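Local coordinates for inorganic pyrophosphatase (Neisseria gonorrhoeae, PDB 5TEA), which probably catalyses the magnesium-dependent hydrolysis of inorganic pyrophosphate into two phosphate ions, at residues 93-98 with 117-122; 101-106 with 159-164. All blocks are in the same frame, centred on the assembly; numbering follows the deposited sequence. Where two conformers were deposited one is given.

Contact 1 (93-98 with 117-122)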
loop_
_atom_site.group_PDB
_atom_site.type_symbol
_atom_site.label_atom_id
_atom_site.label_comp_id
_atom_site.label_asym_id
_atom_site.label_seq_id
_atom_site.Cartn_x
_atom_site.Cartn_y
_atom_site.Cartn_z
ATOM N N VAL B 93 15.840 6.699 9.873
ATOM C CA VAL B 93 15.485 7.201 11.198
ATOM C C VAL B 93 16.213 6.369 12.243
ATOM O O VAL B 93 16.480 5.179 12.053
ATOM C CB VAL B 93 13.959 7.183 11.445
ATOM C CG1 VAL B 93 13.218 7.960 10.360
ATOM C CG2 VAL B 93 13.441 5.761 11.559
ATOM N N PHE B 94 16.568 7.006 13.353
ATOM C CA PHE B 94 17.155 6.292 14.474
ATOM C C PHE B 94 16.188 6.338 15.648
ATOM O O PHE B 94 15.273 7.163 15.687
ATOM C CB PHE B 94 18.519 6.869 14.863
ATOM C CG PHE B 94 18.441 8.130 15.690
ATOM C CD1 PHE B 94 18.332 9.372 15.078
ATOM C CD2 PHE B 94 18.485 8.073 17.071
ATOM C CE1 PHE B 94 18.262 10.536 15.834
ATOM C CE2 PHE B 94 18.401 9.241 17.834
ATOM C CZ PHE B 94 18.303 10.464 17.211
ATOM N N LEU B 95 16.386 5.426 16.600
ATOM C CA LEU B 95 15.479 5.313 17.737
ATOM C C LEU B 95 16.200 4.682 18.920
ATOM O O LEU B 95 17.183 3.952 18.763
ATOM C CB LEU B 95 14.245 4.477 17.393
ATOM C CG LEU B 95 14.463 2.955 17.242
ATOM C CD1 LEU B 95 13.140 2.232 17.457
ATOM C CD2 LEU B 95 15.024 2.607 15.864
ATOM N N GLU B 96 15.680 4.963 20.107
ATOM C CA GLU B 96 16.018 4.181 21.283
ATOM C C GLU B 96 15.215 2.892 21.243
ATOM O O GLU B 96 13.991 2.913 21.048
ATOM C CB GLU B 96 15.717 4.981 22.554
ATOM C CG GLU B 96 16.559 6.239 22.620
ATOM C CD GLU B 96 16.458 6.957 23.959
ATOM O OE1 GLU B 96 15.734 6.458 24.841
ATOM O OE2 GLU B 96 17.099 8.019 24.116
ATOM N N ALA B 97 15.904 1.765 21.408
ATOM C CA ALA B 97 15.282 0.459 21.250
ATOM C C ALA B 97 15.641 -0.439 22.422
ATOM O O ALA B 97 16.761 -0.387 22.933
ATOM C CB ALA B 97 15.714 -0.204 19.938
ATOM N N ARG B 98 14.699 -1.284 22.822
ATOM C CA ARG B 98 14.966 -2.248 23.883
ATOM C C ARG B 98 15.558 -3.511 23.272
ATOM O O ARG B 98 15.031 -4.027 22.282
ATOM C CB ARG B 98 13.690 -2.580 24.663
ATOM C CG ARG B 98 13.799 -3.845 25.518
ATOM C CD ARG B 98 12.511 -4.137 26.289
ATOM N NE ARG B 98 12.341 -3.240 27.427
ATOM C CZ ARG B 98 12.883 -3.421 28.630
ATOM N NH1 ARG B 98 13.642 -4.480 28.886
ATOM N NH2 ARG B 98 12.659 -2.535 29.588
ATOM N N CYS B 117 15.514 -6.422 18.652
ATOM C CA CYS B 117 15.092 -5.233 19.380
ATOM C C CYS B 117 13.642 -4.919 19.062
ATOM O O CYS B 117 13.108 -5.327 18.024
ATOM C CB CYS B 117 15.934 -3.996 19.009
ATOM S SG CYS B 117 17.657 -4.043 19.517
ATOM N N VAL B 118 13.037 -4.132 19.950
ATOM C CA VAL B 118 11.771 -3.446 19.686
ATOM C C VAL B 118 11.956 -1.984 20.073
ATOM O O VAL B 118 12.859 -1.650 20.857
ATOM C CB VAL B 118 10.601 -4.080 20.476
ATOM C CG1 VAL B 118 10.342 -5.518 19.982
ATOM C CG2 VAL B 118 10.912 -4.072 21.997
ATOM N N PRO B 119 11.122 -1.088 19.557
ATOM C CA PRO B 119 11.188 0.304 20.025
ATOM C C PRO B 119 11.018 0.352 21.537
ATOM O O PRO B 119 10.222 -0.401 22.111
ATOM C CB PRO B 119 10.012 0.983 19.310
ATOM C CG PRO B 119 9.741 0.102 18.109
ATOM C CD PRO B 119 10.010 -1.292 18.610
ATOM N N ALA B 120 11.790 1.232 22.181
ATOM C CA ALA B 120 11.777 1.272 23.645
ATOM C C ALA B 120 10.465 1.825 24.187
ATOM O O ALA B 120 10.074 1.494 25.310
ATOM C CB ALA B 120 12.951 2.097 24.174
ATOM N N ASP B 121 9.768 2.638 23.401
ATOM C CA ASP B 121 8.502 3.262 23.792
ATOM C C ASP B 121 7.503 2.892 22.691
ATOM O O ASP B 121 7.426 3.568 21.666
ATOM C CB ASP B 121 8.703 4.781 23.944
ATOM C CG ASP B 121 7.488 5.502 24.511
ATOM O OD1 ASP B 121 6.406 4.898 24.631
ATOM O OD2 ASP B 121 7.625 6.701 24.828
ATOM N N ASP B 122 6.763 1.802 22.892
ATOM C CA ASP B 122 5.778 1.311 21.920
ATOM C C ASP B 122 4.389 1.412 22.545
ATOM O O ASP B 122 3.985 0.537 23.317
ATOM C CB ASP B 122 6.087 -0.132 21.505
ATOM C CG ASP B 122 5.166 -0.630 20.382
ATOM O OD1 ASP B 122 4.043 -0.110 20.222
ATOM O OD2 ASP B 122 5.566 -1.536 19.642
HETATM O O HOH W 1 11.368 4.193 21.310
HETATM O O HOH W 2 11.278 -0.351 27.008
#
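An antiparallel backbone pairing joins A97 and R98 to P119 and V118 at the open end of the beta hairpin formed by strands 94-107 and 110-119. R98 and V118 form a hydrogen-bonded pair: R98 N reaches V118 O at 2.7 Å, nearly along the C=O axis, and V118 N returns to R98 O at 3.1 Å. A97 and P119 are the adjacent non-hydrogen-bonded pair, with diverging side chains. Beyond P119 the strand ends, yet A120 N still donates to E96 O at 3.0 Å, approaching from 27° off the carbonyl plane. The same oxygen accepts a bond from a water that D121 N also grips, so that the turn out of the strand is held by a direct bond and a bridged one. These strands belong to the curled beta sheet of the OB-like barrel of soluble family I pyrophosphatases, and the short strands 94-98 and 117-119 are strongly twisted against each other, with 128° between their directions. In L95, CG lies between the backbone N and the carbonyl carbon (chi1 72°) and CD1, anti to CA about chi2, meets P119 CB at 3.8 Å; the two side chains cross obliquely, and both also touch L83 of strand 80-83. A97 CB touches C117 CB at 3.9 Å. On the face carrying R98 and V118, R98 CB lies 4.1 Å from V118 CG2, while a second water links R98 NE to the A120 carbonyl oxygen. F94 and L95 also pair in a parallel ladder with a strand of the second subunit, carrying the sheet across the interface.

Contact 2 (101-106 with 159-164)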
loop_
_atom_site.group_PDB
_atom_site.type_symbol
_atom_site.label_atom_id
_atom_site.label_comp_id
_atom_site.label_asym_id
_atom_site.label_seq_id
_atom_site.Cartn_x
_atom_site.Cartn_y
_atom_site.Cartn_z
ATOM N N GLY B 101 16.905 -9.866 22.729
ATOM C CA GLY B 101 17.544 -11.138 22.451
ATOM C C GLY B 101 18.608 -10.983 21.377
ATOM O O GLY B 101 18.916 -9.869 20.939
ATOM N N VAL B 102 19.178 -12.116 20.972
ATOM C CA VAL B 102 20.167 -12.126 19.891
ATOM C C VAL B 102 19.976 -13.364 19.038
ATOM O O VAL B 102 19.742 -14.464 19.553
ATOM C CB VAL B 102 21.615 -12.016 20.421
ATOM C CG1 VAL B 102 21.934 -13.099 21.485
ATOM C CG2 VAL B 102 22.626 -12.003 19.271
ATOM N N MET B 103 20.023 -13.168 17.718
ATOM C CA MET B 103 20.080 -14.273 16.776
ATOM C C MET B 103 21.554 -14.557 16.504
ATOM O O MET B 103 22.216 -13.769 15.826
ATOM C CB MET B 103 19.330 -13.920 15.489
ATOM C CG MET B 103 19.186 -15.098 14.559
ATOM S SD MET B 103 18.358 -14.637 13.023
ATOM C CE MET B 103 19.713 -13.880 12.135
ATOM N N LYS B 104 22.085 -15.655 17.072
ATOM C CA LYS B 104 23.456 -16.049 16.777
ATOM C C LYS B 104 23.518 -16.632 15.373
ATOM O O LYS B 104 22.781 -17.568 15.049
ATOM C CB LYS B 104 23.963 -17.077 17.791
ATOM C CG LYS B 104 24.044 -16.527 19.204
ATOM C CD LYS B 104 25.151 -15.496 19.337
ATOM C CE LYS B 104 26.523 -16.154 19.259
ATOM N NZ LYS B 104 27.652 -15.223 19.539
ATOM N N PHE B 105 24.415 -16.100 14.547
ATOM C CA PHE B 105 24.307 -16.331 13.112
ATOM C C PHE B 105 25.696 -16.384 12.503
ATOM O O PHE B 105 26.576 -15.595 12.857
ATOM C CB PHE B 105 23.468 -15.228 12.466
ATOM C CG PHE B 105 23.169 -15.440 11.008
ATOM C CD1 PHE B 105 22.407 -16.517 10.585
ATOM C CD2 PHE B 105 23.608 -14.524 10.071
ATOM C CE1 PHE B 105 22.125 -16.700 9.225
ATOM C CE2 PHE B 105 23.319 -14.679 8.710
ATOM C CZ PHE B 105 22.576 -15.769 8.292
ATOM N N VAL B 106 25.876 -17.313 11.575
ATOM C CA VAL B 106 27.122 -17.461 10.846
ATOM C C VAL B 106 26.806 -17.245 9.379
ATOM O O VAL B 106 25.868 -17.849 8.843
ATOM C CB VAL B 106 27.764 -18.837 11.094
ATOM C CG1 VAL B 106 28.994 -19.015 10.212
ATOM C CG2 VAL B 106 28.137 -18.965 12.579
ATOM N N THR B 159 24.848 -19.986 5.638
ATOM C CA THR B 159 23.891 -19.053 6.232
ATOM C C THR B 159 23.173 -19.876 7.297
ATOM O O THR B 159 22.264 -20.645 6.970
ATOM C CB THR B 159 22.889 -18.476 5.211
ATOM O OG1 THR B 159 22.198 -19.547 4.537
ATOM C CG2 THR B 159 23.598 -17.602 4.174
ATOM N N LYS B 160 23.576 -19.747 8.562
ATOM C CA LYS B 160 23.084 -20.659 9.587
ATOM C C LYS B 160 22.791 -19.917 10.875
ATOM O O LYS B 160 23.697 -19.335 11.481
ATOM C CB LYS B 160 24.079 -21.784 9.869
ATOM C CG LYS B 160 23.595 -22.779 10.915
ATOM C CD LYS B 160 22.225 -23.331 10.545
ATOM C CE LYS B 160 21.810 -24.479 11.466
ATOM N NZ LYS B 160 20.422 -24.955 11.155
ATOM N N VAL B 161 21.541 -19.988 11.313
ATOM C CA VAL B 161 21.165 -19.539 12.651
ATOM C C VAL B 161 21.538 -20.633 13.644
ATOM O O VAL B 161 20.998 -21.744 13.590
ATOM C CB VAL B 161 19.669 -19.210 12.730
ATOM C CG1 VAL B 161 19.308 -18.831 14.178
ATOM C CG2 VAL B 161 19.301 -18.088 11.722
ATOM N N GLU B 162 22.474 -20.320 14.544
ATOM C CA GLU B 162 23.042 -21.306 15.453
ATOM C C GLU B 162 22.235 -21.458 16.729
ATOM O O GLU B 162 22.166 -22.564 17.277
ATOM C CB GLU B 162 24.472 -20.922 15.830
ATOM C CG GLU B 162 25.403 -20.766 14.642
ATOM C CD GLU B 162 25.810 -22.098 14.024
ATOM O OE1 GLU B 162 25.308 -23.153 14.460
ATOM O OE2 GLU B 162 26.642 -22.089 13.097
ATOM N N SER B 163 21.628 -20.371 17.198
ATOM C CA SER B 163 20.847 -20.370 18.428
ATOM C C SER B 163 20.196 -19.008 18.577
ATOM O O SER B 163 20.551 -18.042 17.895
ATOM C CB SER B 163 21.705 -20.663 19.656
ATOM O OG SER B 163 22.594 -19.586 19.914
ATOM N N TRP B 164 19.246 -18.948 19.504
ATOM C CA TRP B 164 18.591 -17.713 19.904
ATOM C C TRP B 164 18.980 -17.447 21.347
ATOM O O TRP B 164 18.794 -18.318 22.203
ATOM C CB TRP B 164 17.080 -17.835 19.761
ATOM C CG TRP B 164 16.641 -17.914 18.341
ATOM C CD1 TRP B 164 16.379 -19.039 17.628
ATOM C CD2 TRP B 164 16.394 -16.811 17.464
ATOM N NE1 TRP B 164 15.971 -18.708 16.352
ATOM C CE2 TRP B 164 15.981 -17.348 16.225
ATOM C CE3 TRP B 164 16.486 -15.426 17.601
ATOM C CZ2 TRP B 164 15.655 -16.551 15.144
ATOM C CZ3 TRP B 164 16.159 -14.633 16.520
ATOM C CH2 TRP B 164 15.751 -15.194 15.311
#
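Strands 101-106 and 159-164 run antiparallel with a classic beta bulge between them: E162 and S163 together face K104, whose O accepts E162 N at 2.8 Å and whose N donates to S163 O at 3.0 Å. E162 has the helix-like psi of -33° expected at the first bulge position, and the extra residue shifts the register from F105 opposite V161 to M103 opposite W164. Past the bulge the ladder is regular, V106 and K160 exchanging two bonds. In the OB-like barrel of the family this pairing brings the late strand 159-165 onto the sheet.

The packed face carries M103, F105, V161 and W164, covered in part by helix 137-149. M103 lies alongside W164, its CG anti to the backbone N (chi1 -172°) and over the six-membered ring, 3.7 Å from the centroid. V161 CG1 comes over the rim of the same indole face, and V161 CG2 touches F105 CD1 at 3.7 Å. The F105 ring, which also touches the predicted substrate residue Y150, brings CD1 to 3.2 Å from K160 O. W164 NE1 is hydrogen-bonded to E144 OE1 of this helix.

The other face, with K104, V106, K160 and S163, is more open to solvent, though the opposite strand covers K104 and V106 well. K104 CG lies beside S163 OG, and the bent chain carries NZ away to a salt bridge with D113. From the bulge, E162 sends OE2 against V106 CG2 at 3.5 Å. On the packed side, M103 SD approaches W164 obliquely, a Met-aromatic contact 4.3 Å from the six-membered ring centroid.

Overall arrangement
Strand 94-107 supplies the first segment of both contacts, 93-98 and then 101-106, before the chain turns into strand 110-119. The return of that strand closes contact 1, a hairpin loop with 18 residues between its segments. The chain then passes through helix 137-149 and comes back as strand 159-165 to close contact 2, spanning 52 residues. Because 101-106 lies inside the first loop and 159-164 beyond it, the two closures cross rather than nest. Their centres are 21 Å apart, on opposite sides of the chain's centre. Contact 1 holds the end of strand 110-119 to the start of 94-107, and contact 2 adds strand 159-165 along the later half of 94-107, which 110-119 also borders.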